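Local coordinates for protein mucin-like protocadherin (Homo sapiens, PDB 6OAE) that probably forms calcium-dependent heterophilic adhesion complexes with CDHR2 on adjacent microvilli of epithelial cells, here represented by its two N-terminal cadherin repeats, at residues L136-Y150 against E171-P185. Numbering follows the deposited sequence. Where two conformers were deposited one is given.
Sequences LFYTLQEMTAGASDY and ERPNMTFWLLVRDTP. With CA (calcium ion), chain E.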
loop_
_atom_site.group_PDB
_atom_site.type_symbol
_atom_site.label_atom_id
_atom_site.label_comp_id
_atom_site.label_asym_id
_atom_site.label_seq_id
_atom_site.Cartn_x
_atom_site.Cartn_y
_atom_site.Cartn_z
ATOM N N LEU A 136 6.093 6.568 4.140
ATOM C CA LEU A 136 6.334 7.587 3.089
ATOM C C LEU A 136 7.461 8.528 3.549
ATOM O O LEU A 136 7.513 8.871 4.724
ATOM C CB LEU A 136 5.023 8.322 2.791
ATOM C CG LEU A 136 3.890 7.419 2.298
ATOM C CD1 LEU A 136 2.714 8.248 1.826
ATOM C CD2 LEU A 136 4.360 6.473 1.200
ATOM N N PHE A 137 8.315 8.886 2.606
ATOM C CA PHE A 137 9.557 9.668 2.768
ATOM C C PHE A 137 9.382 10.957 1.974
ATOM O O PHE A 137 9.193 10.882 0.750
ATOM C CB PHE A 137 10.753 8.859 2.288
ATOM C CG PHE A 137 11.085 7.720 3.212
ATOM C CD1 PHE A 137 10.334 6.545 3.197
ATOM C CD2 PHE A 137 12.142 7.829 4.112
ATOM C CE1 PHE A 137 10.636 5.511 4.074
ATOM C CE2 PHE A 137 12.445 6.786 4.978
ATOM C CZ PHE A 137 11.699 5.628 4.950
ATOM N N TYR A 138 9.452 12.087 2.669
ATOM C CA TYR A 138 9.168 13.430 2.122
ATOM C C TYR A 138 10.439 14.250 2.051
ATOM O O TYR A 138 11.246 14.241 3.017
ATOM C CB TYR A 138 8.159 14.142 3.001
ATOM C CG TYR A 138 6.822 13.473 3.079
ATOM C CD1 TYR A 138 6.569 12.480 4.019
ATOM C CD2 TYR A 138 5.797 13.836 2.214
ATOM C CE1 TYR A 138 5.325 11.871 4.094
ATOM C CE2 TYR A 138 4.548 13.243 2.291
ATOM C CZ TYR A 138 4.312 12.257 3.232
ATOM O OH TYR A 138 3.085 11.649 3.310
ATOM N N THR A 139 10.588 14.955 0.942
ATOM C CA THR A 139 11.734 15.829 0.637
ATOM C C THR A 139 11.209 17.187 0.218
ATOM O O THR A 139 10.255 17.216 -0.572
ATOM C CB THR A 139 12.607 15.225 -0.465
ATOM O OG1 THR A 139 12.974 13.933 0.017
ATOM C CG2 THR A 139 13.838 16.059 -0.726
ATOM N N LEU A 140 11.828 18.262 0.716
ATOM C CA LEU A 140 11.503 19.654 0.330
ATOM C C LEU A 140 12.681 20.197 -0.484
ATOM O O LEU A 140 13.847 20.133 0.030
ATOM C CB LEU A 140 11.261 20.466 1.595
ATOM C CG LEU A 140 10.594 21.816 1.369
ATOM C CD1 LEU A 140 9.118 21.640 1.040
ATOM C CD2 LEU A 140 10.780 22.701 2.595
ATOM N N GLN A 141 12.417 20.665 -1.702
ATOM C CA GLN A 141 13.452 21.231 -2.611
ATOM C C GLN A 141 13.064 22.669 -2.960
ATOM O O GLN A 141 11.970 22.863 -3.487
ATOM C CB GLN A 141 13.572 20.359 -3.853
ATOM C CG GLN A 141 14.638 20.837 -4.827
ATOM C CD GLN A 141 14.769 19.958 -6.047
ATOM O OE1 GLN A 141 15.234 20.408 -7.098
ATOM N NE2 GLN A 141 14.363 18.696 -5.920
ATOM N N GLU A 142 13.927 23.639 -2.668
ATOM C CA GLU A 142 13.616 25.054 -2.986
ATOM C C GLU A 142 13.476 25.184 -4.507
ATOM O O GLU A 142 14.262 24.559 -5.246
ATOM C CB GLU A 142 14.627 26.042 -2.406
ATOM C CG GLU A 142 16.036 25.886 -2.909
ATOM C CD GLU A 142 16.983 26.885 -2.280
ATOM O OE1 GLU A 142 17.942 27.263 -2.957
ATOM O OE2 GLU A 142 16.742 27.296 -1.119
ATOM N N MET A 143 12.467 25.938 -4.921
ATOM C CA MET A 143 12.183 26.300 -6.328
ATOM C C MET A 143 12.732 27.711 -6.566
ATOM O O MET A 143 13.295 27.942 -7.633
ATOM C CB MET A 143 10.679 26.266 -6.587
ATOM C CG MET A 143 10.317 25.780 -7.957
ATOM S SD MET A 143 8.691 26.376 -8.441
ATOM C CE MET A 143 9.088 28.073 -8.866
ATOM N N THR A 144 12.553 28.611 -5.593
ATOM C CA THR A 144 13.100 29.992 -5.594
ATOM C C THR A 144 14.343 29.994 -4.686
ATOM O O THR A 144 14.292 29.375 -3.611
ATOM C CB THR A 144 11.976 30.982 -5.266
ATOM O OG1 THR A 144 11.370 30.632 -4.020
ATOM C CG2 THR A 144 10.915 31.007 -6.349
ATOM N N ALA A 145 15.433 30.633 -5.122
ATOM C CA ALA A 145 16.752 30.606 -4.434
ATOM C C ALA A 145 16.620 31.218 -3.030
ATOM O O ALA A 145 15.969 32.276 -2.885
ATOM C CB ALA A 145 17.807 31.317 -5.258
ATOM N N GLY A 146 17.197 30.553 -2.026
ATOM C CA GLY A 146 17.186 31.008 -0.625
ATOM C C GLY A 146 15.992 30.489 0.163
ATOM O O GLY A 146 16.022 30.635 1.366
ATOM N N ALA A 147 14.989 29.888 -0.476
ATOM C CA ALA A 147 13.730 29.464 0.188
ATOM C C ALA A 147 14.024 28.496 1.346
ATOM O O ALA A 147 13.402 28.642 2.425
ATOM C CB ALA A 147 12.792 28.858 -0.819
ATOM N N SER A 148 14.937 27.546 1.155
ATOM C CA SER A 148 15.283 26.541 2.192
ATOM C C SER A 148 15.985 27.191 3.396
ATOM O O SER A 148 16.118 26.503 4.386
ATOM C CB SER A 148 16.096 25.414 1.634
ATOM O OG SER A 148 17.328 25.898 1.139
ATOM N N ASP A 149 16.426 28.452 3.314
ATOM C CA ASP A 149 16.955 29.204 4.485
ATOM C C ASP A 149 15.825 29.422 5.510
ATOM O O ASP A 149 16.129 29.550 6.690
ATOM C CB ASP A 149 17.542 30.568 4.101
ATOM C CG ASP A 149 18.668 30.554 3.068
ATOM O OD1 ASP A 149 19.203 29.467 2.771
ATOM O OD2 ASP A 149 19.006 31.665 2.566
ATOM N N TYR A 150 14.556 29.438 5.084
ATOM C CA TYR A 150 13.425 29.862 5.938
ATOM C C TYR A 150 12.582 28.704 6.458
ATOM O O TYR A 150 12.035 28.879 7.525
ATOM C CB TYR A 150 12.518 30.803 5.162
ATOM C CG TYR A 150 13.204 32.097 4.825
ATOM C CD1 TYR A 150 13.936 32.215 3.656
ATOM C CD2 TYR A 150 13.151 33.189 5.682
ATOM C CE1 TYR A 150 14.578 33.397 3.323
ATOM C CE2 TYR A 150 13.785 34.385 5.359
ATOM C CZ TYR A 150 14.503 34.487 4.177
ATOM O OH TYR A 150 15.150 35.648 3.838
ATOM N N GLU A 171 12.278 41.685 1.758
ATOM C CA GLU A 171 13.411 40.947 1.174
ATOM C C GLU A 171 12.876 39.744 0.396
ATOM O O GLU A 171 13.313 39.536 -0.752
ATOM C CB GLU A 171 14.358 40.577 2.306
ATOM C CG GLU A 171 15.578 39.843 1.839
ATOM C CD GLU A 171 16.604 39.612 2.923
ATOM O OE1 GLU A 171 17.502 38.773 2.709
ATOM O OE2 GLU A 171 16.517 40.276 3.952
ATOM N N ARG A 172 11.945 38.985 0.975
ATOM C CA ARG A 172 11.478 37.723 0.335
ATOM C C ARG A 172 10.018 37.464 0.699
ATOM O O ARG A 172 9.729 36.749 1.654
ATOM C CB ARG A 172 12.439 36.602 0.726
ATOM C CG ARG A 172 12.297 35.371 -0.149
ATOM C CD ARG A 172 13.403 34.379 0.091
ATOM N NE ARG A 172 14.584 34.695 -0.698
ATOM C CZ ARG A 172 15.689 35.312 -0.265
ATOM N NH1 ARG A 172 16.676 35.525 -1.119
ATOM N NH2 ARG A 172 15.820 35.717 0.993
ATOM N N PRO A 173 9.059 38.062 -0.035
ATOM C CA PRO A 173 7.640 37.870 0.252
ATOM C C PRO A 173 7.069 36.551 -0.277
ATOM O O PRO A 173 6.007 36.201 0.172
ATOM C CB PRO A 173 6.967 39.017 -0.493
ATOM C CG PRO A 173 7.880 39.221 -1.695
ATOM C CD PRO A 173 9.276 38.969 -1.174
ATOM N N ASN A 174 7.762 35.908 -1.226
ATOM C CA ASN A 174 7.321 34.634 -1.873
ATOM C C ASN A 174 8.452 33.616 -1.783
ATOM O O ASN A 174 9.607 33.972 -2.127
ATOM C CB ASN A 174 6.898 34.799 -3.341
ATOM C CG ASN A 174 6.625 33.480 -4.052
ATOM O OD1 ASN A 174 7.538 32.682 -4.299
ATOM N ND2 ASN A 174 5.371 33.242 -4.400
ATOM N N MET A 175 8.131 32.398 -1.336
ATOM C CA MET A 175 9.064 31.242 -1.288
ATOM C C MET A 175 8.305 30.053 -1.878
ATOM O O MET A 175 7.213 29.741 -1.366
ATOM C CB MET A 175 9.523 30.918 0.136
ATOM C CG MET A 175 10.675 31.795 0.602
ATOM S SD MET A 175 10.579 32.380 2.298
ATOM C CE MET A 175 8.999 33.211 2.267
ATOM N N THR A 176 8.842 29.425 -2.919
ATOM C CA THR A 176 8.196 28.250 -3.547
ATOM C C THR A 176 9.098 27.032 -3.398
ATOM O O THR A 176 10.337 27.157 -3.541
ATOM C CB THR A 176 7.779 28.542 -4.987
ATOM O OG1 THR A 176 6.894 29.657 -4.919
ATOM C CG2 THR A 176 7.069 27.377 -5.634
ATOM N N PHE A 177 8.466 25.893 -3.124
ATOM C CA PHE A 177 9.121 24.588 -2.913
ATOM C C PHE A 177 8.461 23.519 -3.766
ATOM O O PHE A 177 7.251 23.605 -4.008
ATOM C CB PHE A 177 8.979 24.138 -1.466
ATOM C CG PHE A 177 9.680 25.014 -0.470
ATOM C CD1 PHE A 177 11.034 24.877 -0.249
ATOM C CD2 PHE A 177 8.975 25.955 0.255
ATOM C CE1 PHE A 177 11.682 25.675 0.688
ATOM C CE2 PHE A 177 9.626 26.765 1.178
ATOM C CZ PHE A 177 10.982 26.621 1.393
ATOM N N TRP A 178 9.271 22.565 -4.195
ATOM C CA TRP A 178 8.819 21.233 -4.649
ATOM C C TRP A 178 8.754 20.359 -3.399
ATOM O O TRP A 178 9.761 20.322 -2.639
ATOM C CB TRP A 178 9.755 20.613 -5.677
ATOM C CG TRP A 178 9.596 21.139 -7.064
ATOM C CD1 TRP A 178 8.511 20.990 -7.880
ATOM C CD2 TRP A 178 10.580 21.873 -7.817
ATOM N NE1 TRP A 178 8.745 21.598 -9.087
ATOM C CE2 TRP A 178 10.007 22.146 -9.080
ATOM C CE3 TRP A 178 11.880 22.332 -7.547
ATOM C CZ2 TRP A 178 10.697 22.861 -10.069
ATOM C CZ3 TRP A 178 12.558 23.038 -8.522
ATOM C CH2 TRP A 178 11.973 23.300 -9.768
ATOM N N LEU A 179 7.623 19.725 -3.183
ATOM C CA LEU A 179 7.447 18.690 -2.150
ATOM C C LEU A 179 7.401 17.347 -2.871
ATOM O O LEU A 179 6.506 17.172 -3.709
ATOM C CB LEU A 179 6.162 18.961 -1.372
ATOM C CG LEU A 179 5.894 18.002 -0.215
ATOM C CD1 LEU A 179 6.989 18.050 0.838
ATOM C CD2 LEU A 179 4.556 18.313 0.391
ATOM N N LEU A 180 8.349 16.464 -2.571
ATOM C CA LEU A 180 8.418 15.105 -3.158
ATOM C C LEU A 180 8.022 14.106 -2.095
ATOM O O LEU A 180 8.367 14.310 -0.923
ATOM C CB LEU A 180 9.836 14.782 -3.626
ATOM C CG LEU A 180 10.518 15.841 -4.480
ATOM C CD1 LEU A 180 11.906 15.364 -4.884
ATOM C CD2 LEU A 180 9.689 16.166 -5.702
ATOM N N VAL A 181 7.357 13.035 -2.496
ATOM C CA VAL A 181 7.125 11.908 -1.567
ATOM C C VAL A 181 7.493 10.642 -2.329
ATOM O O VAL A 181 7.196 10.589 -3.538
ATOM C CB VAL A 181 5.684 11.883 -1.023
ATOM C CG1 VAL A 181 4.639 11.677 -2.124
ATOM C CG2 VAL A 181 5.539 10.848 0.074
ATOM N N ARG A 182 8.127 9.690 -1.657
ATOM C CA ARG A 182 8.381 8.343 -2.226
ATOM C C ARG A 182 7.940 7.326 -1.179
ATOM O O ARG A 182 7.869 7.695 0.027
ATOM C CB ARG A 182 9.838 8.182 -2.684
ATOM C CG ARG A 182 10.859 8.296 -1.571
ATOM C CD ARG A 182 12.292 7.918 -1.932
ATOM N NE ARG A 182 13.095 7.962 -0.710
ATOM C CZ ARG A 182 13.685 9.049 -0.192
ATOM N NH1 ARG A 182 13.608 10.235 -0.780
ATOM N NH2 ARG A 182 14.374 8.940 0.928
ATOM N N ASP A 183 7.671 6.089 -1.612
ATOM C CA ASP A 183 7.158 5.011 -0.725
ATOM C C ASP A 183 8.281 4.026 -0.365
ATOM O O ASP A 183 7.958 2.933 0.069
ATOM C CB ASP A 183 5.957 4.327 -1.367
ATOM C CG ASP A 183 6.195 3.750 -2.752
ATOM O OD1 ASP A 183 7.365 3.764 -3.240
ATOM O OD2 ASP A 183 5.189 3.314 -3.341
ATOM N N THR A 184 9.548 4.406 -0.553
ATOM C CA THR A 184 10.737 3.592 -0.197
ATOM C C THR A 184 11.769 4.478 0.487
ATOM O O THR A 184 11.890 5.660 0.172
ATOM C CB THR A 184 11.336 2.909 -1.432
ATOM O OG1 THR A 184 11.800 3.911 -2.350
ATOM C CG2 THR A 184 10.344 1.972 -2.083
ATOM N N PRO A 185 12.558 3.951 1.438
ATOM C CA PRO A 185 13.617 4.744 2.051
ATOM C C PRO A 185 14.673 5.166 1.017
ATOM O O PRO A 185 15.172 6.258 1.124
ATOM C CB PRO A 185 14.271 3.813 3.083
ATOM C CG PRO A 185 13.366 2.623 3.202
ATOM C CD PRO A 185 12.472 2.589 1.987
HETATM CA CA CA E . 3.372 2.097 -2.552
HETATM O O HOH W 1 10.985 12.335 -1.086
#
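Phe137 and Arg182, Thr139 and Leu180, and Gln141 and Trp178 are the hydrogen-bonded pairs of an antiparallel ladder, each joined by two backbone N-H...O hydrogen bonds. Beyond it, Met143 N reaches Thr176 O, and Thr144 OG1 accepts a nearly straight bond from Thr176 N (3.0 Å, 173°); with chi1 at 56° the hydroxyl stands between the backbone N and carbonyl carbon of Thr144, where it meets that N-H. CH-pi contacts dress the face carrying Phe137 and Trp178. Pro185 CA sits over the centre of the Phe137 ring, 3.6 Å from its centroid, while Phe137 CB lies over one face of the Arg182 guanidinium, whose NH2 bonds Pro185 O at 2.8 Å. An alanine in place of Phe137 would probably leave Pro185 without the ring it covers and the turn after Arg182 freer to shift. Farther along, Met143 CG rests on the six-membered ring of Trp178, 3.4 Å from its centroid. The pair forms one edge of a Greek-key cadherin repeat: strand 137-142 is outermost, and strand 174-182 links it to strand 194-204. On the core-facing side, Val181 CG2 lies over the Tyr138 ring, Leu140 CD2 over that of Phe177, and Leu153 touches both Tyr138 and Leu140. Ala147 CB meets Phe177 CZ, and Met175 SD approaches the Tyr150 ring obliquely, 4.1 Å from its centroid. Among the polar ends, Glu142 OE2 accepts from both N and OG of Ser148, linking the end of strand 137-142 to the residue after the type II turn Thr144-Ala147. Past the strand, Asp183 OD2 binds calcium at 2.3 Å, a site completed by Asn94, Asn96, Asp129, Asp131 and Asp134 between the two repeats.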